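PDB 4WU0: similar to yteR (Bacilus subtilis) from Clostridium acetobutylicum, which probably hydrolyses unsaturated rhamnogalacturonan fragments of pectin, as a glycoside hydrolase of family 105. Local coordinates for residues E151-T156 with N219-N224; K3-M8 with Y38-D43; W198-G203 with N314-V319; I58-T63 with K92-K97. One frame throughout, in Å; residues are numbered along the deposited sequence.

Contact 1 of 4, residues E151-T156 with N219-N224; sequences EFDDIT and NHKDRN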
# COMPACT_ATOMS: atom_id res chain seq x y z
N GLU A 151 -7.57 6.16 -20.16
CA GLU A 151 -6.90 5.04 -19.48
C GLU A 151 -7.41 4.85 -18.07
O GLU A 151 -7.26 3.78 -17.49
CB GLU A 151 -5.39 5.25 -19.47
CG GLU A 151 -4.80 5.20 -20.86
CD GLU A 151 -3.32 5.53 -20.89
OE1 GLU A 151 -2.51 4.67 -20.52
OE2 GLU A 151 -2.96 6.65 -21.32
N PHE A 152 -8.00 5.88 -17.50
CA PHE A 152 -8.58 5.71 -16.16
C PHE A 152 -9.66 4.62 -16.14
O PHE A 152 -9.90 4.00 -15.10
CB PHE A 152 -9.16 7.03 -15.63
CG PHE A 152 -8.13 8.03 -15.19
CD1 PHE A 152 -7.21 7.71 -14.21
CD2 PHE A 152 -8.13 9.32 -15.70
CE1 PHE A 152 -6.27 8.65 -13.78
CE2 PHE A 152 -7.19 10.26 -15.26
CZ PHE A 152 -6.26 9.91 -14.30
N ASP A 153 -10.35 4.40 -17.26
CA ASP A 153 -11.41 3.39 -17.33
C ASP A 153 -10.86 2.00 -17.04
O ASP A 153 -11.53 1.17 -16.43
CB ASP A 153 -12.04 3.34 -18.73
CG ASP A 153 -12.87 4.57 -19.10
OD1 ASP A 153 -12.91 5.56 -18.34
OD2 ASP A 153 -13.47 4.53 -20.20
N ASP A 154 -9.64 1.75 -17.51
CA ASP A 154 -8.94 0.49 -17.30
C ASP A 154 -8.68 0.32 -15.81
O ASP A 154 -9.03 -0.69 -15.21
CB ASP A 154 -7.64 0.52 -18.11
CG ASP A 154 -6.78 -0.73 -17.96
OD1 ASP A 154 -7.11 -1.64 -17.17
OD2 ASP A 154 -5.75 -0.77 -18.64
N ILE A 155 -8.09 1.36 -15.22
CA ILE A 155 -7.75 1.36 -13.81
C ILE A 155 -8.97 1.14 -12.93
O ILE A 155 -8.95 0.29 -12.03
CB ILE A 155 -7.05 2.69 -13.47
CG1 ILE A 155 -5.67 2.72 -14.14
CG2 ILE A 155 -6.94 2.90 -11.95
CD1 ILE A 155 -5.19 4.11 -14.48
N THR A 156 -10.04 1.89 -13.16
CA THR A 156 -11.20 1.75 -12.29
C THR A 156 -11.83 0.37 -12.44
O THR A 156 -12.27 -0.23 -11.46
CB THR A 156 -12.25 2.86 -12.53
OG1 THR A 156 -12.67 2.88 -13.89
CG2 THR A 156 -11.66 4.21 -12.17
N ASN A 219 -15.80 13.93 -12.76
CA ASN A 219 -16.95 13.38 -13.47
C ASN A 219 -16.73 11.97 -13.99
O ASN A 219 -17.50 11.50 -14.82
CB ASN A 219 -17.38 14.30 -14.61
CG ASN A 219 -16.36 14.39 -15.73
OD1 ASN A 219 -15.34 13.68 -15.74
ND2 ASN A 219 -16.62 15.27 -16.69
N HIS A 220 -15.69 11.29 -13.53
CA HIS A 220 -15.42 9.96 -14.06
C HIS A 220 -16.57 9.01 -13.76
O HIS A 220 -17.10 9.00 -12.65
CB HIS A 220 -14.10 9.39 -13.55
CG HIS A 220 -13.68 8.18 -14.31
ND1 HIS A 220 -14.08 6.91 -13.96
CD2 HIS A 220 -12.95 8.04 -15.44
CE1 HIS A 220 -13.61 6.04 -14.84
NE2 HIS A 220 -12.94 6.71 -15.76
N LYS A 221 -16.95 8.20 -14.74
CA LYS A 221 -18.14 7.36 -14.62
C LYS A 221 -18.07 6.35 -13.46
O LYS A 221 -19.11 5.93 -12.95
CB LYS A 221 -18.41 6.61 -15.92
CG LYS A 221 -17.31 5.64 -16.29
CD LYS A 221 -17.58 5.02 -17.63
CE LYS A 221 -16.49 4.06 -18.01
NZ LYS A 221 -16.89 3.36 -19.26
N ASP A 222 -16.85 5.96 -13.07
CA ASP A 222 -16.68 4.95 -12.00
C ASP A 222 -16.24 5.55 -10.66
O ASP A 222 -15.99 4.82 -9.72
CB ASP A 222 -15.66 3.87 -12.39
CG ASP A 222 -16.11 3.05 -13.59
OD1 ASP A 222 -17.34 2.86 -13.77
OD2 ASP A 222 -15.24 2.60 -14.35
N ARG A 223 -16.15 6.88 -10.58
CA ARG A 223 -15.70 7.52 -9.35
C ARG A 223 -16.59 7.21 -8.15
O ARG A 223 -16.09 6.85 -7.09
CB ARG A 223 -15.57 9.02 -9.57
CG ARG A 223 -14.88 9.76 -8.44
CD ARG A 223 -14.65 11.21 -8.84
NE ARG A 223 -14.03 11.99 -7.77
CZ ARG A 223 -14.73 12.62 -6.82
NH1 ARG A 223 -16.06 12.56 -6.80
NH2 ARG A 223 -14.10 13.30 -5.88
N ASN A 224 -17.90 7.33 -8.32
CA ASN A 224 -18.82 6.98 -7.24
C ASN A 224 -18.74 5.52 -6.83
O ASN A 224 -18.84 5.20 -5.65
CB ASN A 224 -20.26 7.34 -7.60
CG ASN A 224 -20.50 8.81 -7.59
OD1 ASN A 224 -19.67 9.58 -7.10
ND2 ASN A 224 -21.65 9.24 -8.11
O HOH W 1 -14.31 1.22 -16.45

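Contact 2 of 4, residues K3-M8 with Y38-D43; sequences KYSKLM and YEWTKD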
# COMPACT_ATOMS: atom_id res chain seq x y z
N LYS A 3 4.76 16.27 16.30
CA LYS A 3 4.50 15.86 14.92
C LYS A 3 5.34 14.63 14.59
O LYS A 3 6.55 14.72 14.31
CB LYS A 3 4.76 17.00 13.95
CG LYS A 3 3.85 18.20 14.24
CD LYS A 3 3.93 19.29 13.19
CE LYS A 3 3.23 18.91 11.90
NZ LYS A 3 2.97 20.12 11.04
N TYR A 4 4.68 13.49 14.63
CA TYR A 4 5.35 12.22 14.40
C TYR A 4 5.83 12.05 12.97
O TYR A 4 6.72 11.23 12.73
CB TYR A 4 4.46 11.04 14.80
CG TYR A 4 4.41 10.84 16.30
CD1 TYR A 4 3.50 11.52 17.08
CD2 TYR A 4 5.29 9.98 16.92
CE1 TYR A 4 3.47 11.36 18.46
CE2 TYR A 4 5.27 9.80 18.29
CZ TYR A 4 4.35 10.49 19.05
OH TYR A 4 4.33 10.32 20.40
N SER A 5 5.28 12.79 12.01
CA SER A 5 5.77 12.60 10.63
C SER A 5 7.26 12.98 10.54
O SER A 5 8.09 12.24 9.98
CB SER A 5 4.94 13.41 9.60
OG SER A 5 5.03 14.79 9.85
N LYS A 6 7.59 14.12 11.12
CA LYS A 6 8.99 14.58 11.11
C LYS A 6 9.86 13.74 12.05
O LYS A 6 10.99 13.37 11.71
CB LYS A 6 9.07 16.05 11.52
CG LYS A 6 10.50 16.57 11.61
CD LYS A 6 10.53 18.06 11.99
CE LYS A 6 11.95 18.59 12.01
NZ LYS A 6 11.96 20.04 12.36
N LEU A 7 9.34 13.42 13.23
CA LEU A 7 10.11 12.64 14.17
C LEU A 7 10.46 11.28 13.57
O LEU A 7 11.57 10.80 13.70
CB LEU A 7 9.35 12.48 15.50
CG LEU A 7 10.07 11.70 16.60
CD1 LEU A 7 11.43 12.29 16.94
CD2 LEU A 7 9.20 11.58 17.85
N MET A 8 9.50 10.64 12.92
CA MET A 8 9.78 9.36 12.29
C MET A 8 10.73 9.49 11.11
O MET A 8 11.61 8.65 10.92
CB MET A 8 8.50 8.68 11.84
CG MET A 8 8.75 7.32 11.24
SD MET A 8 9.64 6.23 12.37
CE MET A 8 8.22 5.58 13.16
N TYR A 38 8.90 16.66 3.57
CA TYR A 38 9.48 17.71 2.75
C TYR A 38 8.45 18.79 2.42
O TYR A 38 8.71 19.99 2.54
CB TYR A 38 10.08 17.14 1.46
CG TYR A 38 10.59 18.22 0.55
CD1 TYR A 38 11.56 19.12 0.97
CD2 TYR A 38 10.09 18.36 -0.74
CE1 TYR A 38 12.02 20.13 0.14
CE2 TYR A 38 10.55 19.36 -1.58
CZ TYR A 38 11.50 20.24 -1.13
OH TYR A 38 11.96 21.21 -2.00
N GLU A 39 7.26 18.35 2.02
CA GLU A 39 6.19 19.27 1.62
C GLU A 39 5.86 20.27 2.72
O GLU A 39 5.75 21.47 2.45
CB GLU A 39 4.93 18.46 1.27
CG GLU A 39 3.70 19.27 0.86
CD GLU A 39 2.53 18.36 0.50
OE1 GLU A 39 1.39 18.66 0.91
OE2 GLU A 39 2.77 17.33 -0.17
N TRP A 40 5.68 19.78 3.95
CA TRP A 40 5.26 20.70 5.01
C TRP A 40 6.40 21.43 5.70
O TRP A 40 6.24 22.59 6.07
CB TRP A 40 4.32 20.07 6.02
CG TRP A 40 4.87 19.13 7.07
CD1 TRP A 40 4.83 17.77 7.05
CD2 TRP A 40 5.47 19.49 8.32
NE1 TRP A 40 5.37 17.26 8.20
CE2 TRP A 40 5.77 18.29 9.00
CE3 TRP A 40 5.78 20.71 8.94
CZ2 TRP A 40 6.37 18.28 10.26
CZ3 TRP A 40 6.37 20.69 10.19
CH2 TRP A 40 6.66 19.49 10.83
N THR A 41 7.56 20.79 5.81
CA THR A 41 8.69 21.45 6.47
C THR A 41 9.42 22.41 5.54
O THR A 41 10.05 23.37 5.99
CB THR A 41 9.74 20.45 6.99
OG1 THR A 41 10.35 19.76 5.89
CG2 THR A 41 9.12 19.44 7.97
N LYS A 42 9.32 22.14 4.24
CA LYS A 42 10.08 22.82 3.20
C LYS A 42 11.58 22.70 3.43
O LYS A 42 12.37 23.50 2.92
CB LYS A 42 9.66 24.29 3.11
CG LYS A 42 8.15 24.46 2.85
CD LYS A 42 7.79 25.91 2.62
CE LYS A 42 6.38 26.07 2.08
NZ LYS A 42 5.36 25.84 3.14
N ASP A 43 11.97 21.67 4.18
CA ASP A 43 13.37 21.45 4.52
C ASP A 43 14.04 20.55 3.48
O ASP A 43 13.70 19.38 3.35
CB ASP A 43 13.46 20.85 5.93
CG ASP A 43 14.88 20.79 6.45
OD1 ASP A 43 15.83 20.81 5.64
OD2 ASP A 43 15.04 20.71 7.69

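Contact 3 of 4, residues W198-G203 with N314-V319; sequences WGRAMG and NKICYV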
# COMPACT_ATOMS: atom_id res chain seq x y z
N TRP A 198 -6.14 -10.76 5.59
CA TRP A 198 -4.85 -10.29 6.09
C TRP A 198 -4.88 -8.78 6.22
O TRP A 198 -5.28 -8.08 5.28
CB TRP A 198 -3.74 -10.72 5.13
CG TRP A 198 -2.37 -10.34 5.57
CD1 TRP A 198 -1.88 -10.31 6.84
CD2 TRP A 198 -1.30 -9.90 4.72
NE1 TRP A 198 -0.57 -9.90 6.83
CE2 TRP A 198 -0.19 -9.64 5.54
CE3 TRP A 198 -1.18 -9.70 3.34
CZ2 TRP A 198 1.02 -9.19 5.02
CZ3 TRP A 198 0.02 -9.26 2.84
CH2 TRP A 198 1.11 -9.01 3.68
N GLY A 199 -4.48 -8.28 7.38
CA GLY A 199 -4.51 -6.86 7.66
C GLY A 199 -3.85 -5.99 6.61
O GLY A 199 -4.44 -5.04 6.09
N ARG A 200 -2.60 -6.31 6.29
CA ARG A 200 -1.88 -5.45 5.35
C ARG A 200 -2.51 -5.49 3.95
O ARG A 200 -2.52 -4.47 3.27
CB ARG A 200 -0.39 -5.79 5.30
CG ARG A 200 0.33 -4.99 4.21
CD ARG A 200 1.82 -4.77 4.41
NE ARG A 200 2.64 -5.96 4.24
CZ ARG A 200 3.42 -6.50 5.17
NH1 ARG A 200 4.16 -7.55 4.87
NH2 ARG A 200 3.50 -5.98 6.39
N ALA A 201 -3.05 -6.62 3.55
CA ALA A 201 -3.70 -6.71 2.24
C ALA A 201 -4.90 -5.79 2.16
O ALA A 201 -5.08 -5.06 1.16
CB ALA A 201 -4.07 -8.11 1.94
N MET A 202 -5.76 -5.80 3.18
CA MET A 202 -6.83 -4.82 3.21
C MET A 202 -6.29 -3.40 3.24
O MET A 202 -6.85 -2.52 2.61
CB MET A 202 -7.76 -5.03 4.40
CG MET A 202 -8.79 -6.12 4.19
SD MET A 202 -9.99 -5.76 2.88
CE MET A 202 -10.90 -4.34 3.51
N GLY A 203 -5.20 -3.17 3.97
CA GLY A 203 -4.56 -1.87 4.00
C GLY A 203 -4.14 -1.41 2.60
O GLY A 203 -4.38 -0.27 2.23
N ASN A 314 7.25 -0.70 15.96
CA ASN A 314 7.30 -2.13 16.24
C ASN A 314 6.09 -2.87 15.68
O ASN A 314 5.09 -2.26 15.32
CB ASN A 314 7.30 -2.31 17.76
CG ASN A 314 8.49 -1.64 18.45
OD1 ASN A 314 8.35 -0.70 19.25
ND2 ASN A 314 9.65 -2.18 18.21
N LYS A 315 6.19 -4.20 15.68
CA LYS A 315 5.09 -5.13 15.41
C LYS A 315 4.63 -5.11 13.96
O LYS A 315 3.42 -5.15 13.67
CB LYS A 315 3.91 -4.89 16.35
CG LYS A 315 4.29 -4.68 17.83
CD LYS A 315 5.09 -5.86 18.40
CE LYS A 315 5.40 -5.61 19.87
NZ LYS A 315 6.13 -6.74 20.50
N ILE A 316 5.60 -5.14 13.06
CA ILE A 316 5.31 -5.13 11.64
C ILE A 316 5.52 -6.52 11.05
O ILE A 316 6.56 -7.13 11.23
CB ILE A 316 6.23 -4.13 10.91
CG1 ILE A 316 6.13 -2.73 11.52
CG2 ILE A 316 5.95 -4.15 9.43
CD1 ILE A 316 7.33 -1.89 11.22
N CYS A 317 4.53 -7.03 10.34
CA CYS A 317 4.71 -8.31 9.66
C CYS A 317 5.72 -8.11 8.54
O CYS A 317 5.49 -7.32 7.65
CB CYS A 317 3.38 -8.79 9.06
SG CYS A 317 3.62 -10.31 8.08
N TYR A 318 6.84 -8.83 8.57
CA TYR A 318 7.90 -8.55 7.61
C TYR A 318 7.47 -8.82 6.15
O TYR A 318 7.81 -8.05 5.23
CB TYR A 318 9.17 -9.33 7.96
CG TYR A 318 10.28 -9.19 6.94
CD1 TYR A 318 10.83 -7.95 6.64
CD2 TYR A 318 10.75 -10.30 6.26
CE1 TYR A 318 11.82 -7.83 5.69
CE2 TYR A 318 11.75 -10.19 5.33
CZ TYR A 318 12.28 -8.95 5.04
OH TYR A 318 13.28 -8.84 4.10
N VAL A 319 6.79 -9.94 5.95
CA VAL A 319 6.43 -10.43 4.62
C VAL A 319 5.33 -11.46 4.76
O VAL A 319 5.28 -12.21 5.72
CB VAL A 319 7.65 -11.05 3.88
CG1 VAL A 319 8.17 -12.30 4.62
CG2 VAL A 319 7.31 -11.39 2.43

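Contact 4 of 4, residues I58-T63 with K92-K97; sequences INEDGT and KEKYRK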
# COMPACT_ATOMS: atom_id res chain seq x y z
N ILE A 58 18.35 4.80 -10.12
CA ILE A 58 18.11 5.47 -11.39
C ILE A 58 19.40 5.95 -12.04
O ILE A 58 20.02 6.93 -11.59
CB ILE A 58 17.15 6.66 -11.24
CG1 ILE A 58 15.93 6.28 -10.38
CG2 ILE A 58 16.69 7.15 -12.59
CD1 ILE A 58 15.17 5.06 -10.89
N ASN A 59 19.78 5.26 -13.10
CA ASN A 59 20.97 5.60 -13.85
C ASN A 59 20.72 6.85 -14.68
O ASN A 59 19.58 7.21 -14.93
CB ASN A 59 21.35 4.43 -14.75
CG ASN A 59 21.76 3.19 -13.96
OD1 ASN A 59 22.54 3.26 -13.01
ND2 ASN A 59 21.22 2.04 -14.36
N GLU A 60 21.79 7.51 -15.12
CA GLU A 60 21.63 8.75 -15.86
C GLU A 60 20.82 8.54 -17.13
O GLU A 60 20.10 9.44 -17.56
CB GLU A 60 23.00 9.35 -16.21
CG GLU A 60 22.93 10.74 -16.84
CD GLU A 60 22.14 11.74 -15.99
OE1 GLU A 60 22.25 11.68 -14.74
OE2 GLU A 60 21.41 12.57 -16.57
N ASP A 61 20.92 7.36 -17.73
CA ASP A 61 20.17 7.07 -18.96
C ASP A 61 18.73 6.63 -18.72
O ASP A 61 18.00 6.29 -19.66
CB ASP A 61 20.90 6.04 -19.84
CG ASP A 61 20.92 4.64 -19.24
OD1 ASP A 61 20.48 4.43 -18.10
OD2 ASP A 61 21.43 3.72 -19.94
N GLY A 62 18.30 6.63 -17.46
CA GLY A 62 16.94 6.26 -17.13
C GLY A 62 16.68 4.79 -16.89
O GLY A 62 15.57 4.42 -16.48
N THR A 63 17.67 3.93 -17.10
CA THR A 63 17.51 2.52 -16.74
C THR A 63 17.52 2.37 -15.22
O THR A 63 18.07 3.22 -14.50
CB THR A 63 18.59 1.66 -17.38
OG1 THR A 63 19.87 2.14 -16.96
CG2 THR A 63 18.47 1.72 -18.90
N LYS A 92 14.35 16.63 -13.54
CA LYS A 92 15.49 15.92 -14.12
C LYS A 92 15.05 14.81 -15.07
O LYS A 92 14.22 13.98 -14.73
CB LYS A 92 16.43 15.37 -13.05
CG LYS A 92 17.10 16.44 -12.20
CD LYS A 92 17.93 17.43 -13.03
CE LYS A 92 18.71 18.38 -12.12
NZ LYS A 92 19.42 19.47 -12.86
N GLU A 93 15.64 14.81 -16.26
CA GLU A 93 15.17 13.93 -17.32
C GLU A 93 15.29 12.44 -16.99
O GLU A 93 14.47 11.64 -17.45
CB GLU A 93 15.91 14.26 -18.63
CG GLU A 93 15.37 13.54 -19.88
CD GLU A 93 13.89 13.84 -20.17
OE1 GLU A 93 13.32 14.79 -19.59
OE2 GLU A 93 13.30 13.11 -21.01
N LYS A 94 16.28 12.05 -16.18
CA LYS A 94 16.48 10.64 -15.93
C LYS A 94 15.26 10.04 -15.23
O LYS A 94 14.96 8.87 -15.40
CB LYS A 94 17.77 10.37 -15.13
CG LYS A 94 17.75 10.72 -13.64
CD LYS A 94 19.10 10.34 -13.05
CE LYS A 94 19.10 10.27 -11.52
NZ LYS A 94 20.36 9.62 -11.00
N TYR A 95 14.56 10.85 -14.44
CA TYR A 95 13.38 10.35 -13.75
C TYR A 95 12.26 10.09 -14.76
O TYR A 95 11.53 9.11 -14.66
CB TYR A 95 12.90 11.34 -12.68
CG TYR A 95 13.89 11.60 -11.58
CD1 TYR A 95 14.54 10.55 -10.94
CD2 TYR A 95 14.19 12.89 -11.18
CE1 TYR A 95 15.44 10.78 -9.93
CE2 TYR A 95 15.09 13.13 -10.17
CZ TYR A 95 15.72 12.08 -9.54
OH TYR A 95 16.62 12.35 -8.53
N ARG A 96 12.10 11.01 -15.70
CA ARG A 96 11.09 10.84 -16.73
C ARG A 96 11.40 9.62 -17.60
O ARG A 96 10.49 8.85 -17.94
CB ARG A 96 10.99 12.09 -17.60
CG ARG A 96 9.95 12.00 -18.69
CD ARG A 96 8.55 12.02 -18.14
NE ARG A 96 7.57 11.88 -19.23
CZ ARG A 96 6.82 10.80 -19.46
NH1 ARG A 96 6.91 9.73 -18.67
NH2 ARG A 96 5.98 10.79 -20.48
N LYS A 97 12.68 9.41 -17.92
CA LYS A 97 13.03 8.25 -18.75
C LYS A 97 12.77 6.95 -18.00
O LYS A 97 12.31 5.98 -18.58
CB LYS A 97 14.49 8.31 -19.20
CG LYS A 97 14.77 9.38 -20.23
CD LYS A 97 16.27 9.45 -20.52
CE LYS A 97 16.59 10.46 -21.60
NZ LYS A 97 18.05 10.73 -21.61
O HOH W 2 18.80 13.57 -15.76
O HOH W 3 22.70 10.73 -12.39

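Contact 1 of 4, residues E151-T156 with N219-N224
At the heart of the contact, the imidazole of His220 points its NE2-H at Asp153, reaching OD1 at 2.8 Å on the anti lone pair. OD1 lies at the ring edge but tilted from its plane, and the N-H...O angle is 140°; carboxylate and ring planes are 68° apart. A second carboxylate works in the reverse direction: Thr156 OG1 donates to Asp222 OD2 at 2.6 Å, again on an anti lone pair. Water 1 ties the same OD2 to the backbone O of Asp153, donating to both. The extended Lys221 chain crosses Asp153 at about a right angle and ends in a long salt bridge, NZ to OD2 3.7 Å; Lys150 pairs with this oxygen too. The ring is positioned by its own type I turn, His220 to Arg223: His220 ND1 accepts from Asp222 N at 3.1 Å, a capping bond in the turn that leads into helix 223-240. Phe152 brings CB to the ring and buries its phenyl against Leu216, Pro217 and Val143. Histidine suits this place because it can accept at one nitrogen while donating at the other. With ND1 so engaged, the ring is probably neutral and protonated on NE2, despite two carboxylates nearby.

Contact 2 of 4, residues K3-M8 with Y38-D43
Trp40 carries this contact, its indole reaching from the last turn of helix 25-41 to the first turn of helix 4-14. Its CG sits between the backbone N and the carbonyl carbon (chi1 76°), and the ring is thereby thrown across to the other helix. Lys3 lies over one face of it. A bend at chi3 (74°) folds the end of the lysine down, so that NZ stands 3.5 Å from the centroid of the six-membered ring of Trp40, only 10° off the normal. CE, 3.7 Å from that centroid, adds a CH-pi contact to the cation-pi interaction. The opposite face is covered from within its own helix by Thr41 CG2, so the indole is sandwiched. At its edge, Trp40 NE1 donates in the ring plane to Ser5 OG (3.0 Å), and that hydroxyl also bonds Glu359, which fixes its place. Lys6 adds its alkyl chain: CB lies 3.7 Å from Trp40 CZ2, and the fully extended remainder runs on past Thr41. Tryptophan suits the site by offering an electron-rich face to a cation and an N-H to a hydroxyl. Around this surface contact, helix 345-360 supplies Glu359, Tyr46 of helix 44-54 touches both Lys6 and Thr41, and Tyr4, Leu7 and Met8 on other sides of helix 4-14 meet Ile311 of strand 311-317.

Contact 3 of 4, residues W198-G203 with N314-V319
In the helical (alpha/alpha)6 barrel expected of this family, the start of helix 199-215 is here fastened to the end of strand 311-317, the middle strand of a small antiparallel sheet. The fastener is Arg200. Its CG is anti to the backbone N, and a bend at chi3 (71°) turns the guanidinium so that its edge faces the strand. There NH2 donates to Cys317 O at 2.7 Å, with the oxygen in the guanidinium plane and NH2 in the carbonyl plane, on a lone pair, while NH1 adds a weak bond to the same Cys317 O at 3.1 Å. Two N-H groups of one planar cation thus grip a single buried carbonyl, a task for which arginine is well shaped. NH2 is also bonded to Ser265, and Glu263, which forms a long, weak ion pair with NH2, accepts from the backbone N of Cys317, probably tempering the buried charge. Trp198, at the N-cap position, backs the guanidinium: its CZ2 lies 3.4 Å above the plane of that Arg200 group, and its other contacts include the rings of His176 and Tyr335. A small, polarisable cysteine fits beside so broad a ring, its SG, anti to the backbone N, approaching obliquely to 4.2 Å from Trp198 CZ2.

Contact 4 of 4, residues I58-T63 with K92-K97
Lys94 lays its extended side chain along the loop of residues 58-60, its methylenes meeting the carbonyls of Asn59 and Glu60 and the side chain of Ile58. CB rests 3.5 Å from Glu60 O, CD lies 3.7 Å from Asn59 O, and CG packs against Ile58 CG2 at 3.9 Å. The chain leaves the helix with CG between the backbone N and the carbonyl carbon (chi1 74°), which directs it along the loop. At its tip NZ donates to Ile58 O at 2.8 Å, in the plane of that carbonyl, and forms a salt bridge with Asp55. Glu60 arches over the lysine at about a right angle, bent at chi2. Its OE1 stays 4.7 Å from Lys94 NZ, joined to it through water 3, while water 2 links OE2 to the backbone N of Lys94 in the first turn of helix 93-108. Behind, Ile58 CG2 touches Tyr95 and the rest of the isoleucine turns to Leu83 of helix 80-90. Gly62 comes closest to the helix backbone at Lys94, and its CA lies 3.8 Å from Lys97 CB; a side chain there would collide with Lys97, and the positive phi (88°) also suits glycine. The type I turn from Asn59 to Gly62 is braced by an Asx turn, Asp61 OD1 accepting from Thr63 N; the same oxygen also accepts from Thr63 OG1. Lysine's long aliphatic stem and single charged tip suit the place: the stem is screened by packing, and the ammonium, shared by a carbonyl, a carboxylate and a water, is probably kept protonated by Asp55 and the nearby Glu60.

The four contacts lie in separate places in one helical domain, and none touches another. Contacts 2 and 3 come nearest, about 7 Å between nearest atoms, and strand 311-317 relates them: its Ile311 and Leu313 meet helix 4-14, and its end receives Arg200. Contacts 1 and 3 stand on opposite sides of the chain's centre, 28 Å between centres, yet successive helices 199-215 and 223-240 join them, and their segments alternate along the chain. Contact 4 connects with contact 1 (nearest atoms about 10 Å apart) through helix 93-108, whose Arg103 pairs with Glu151. Contact 3, about 10 Å from the chain's centre, is the most central; the others lie 20 to 25 Å out.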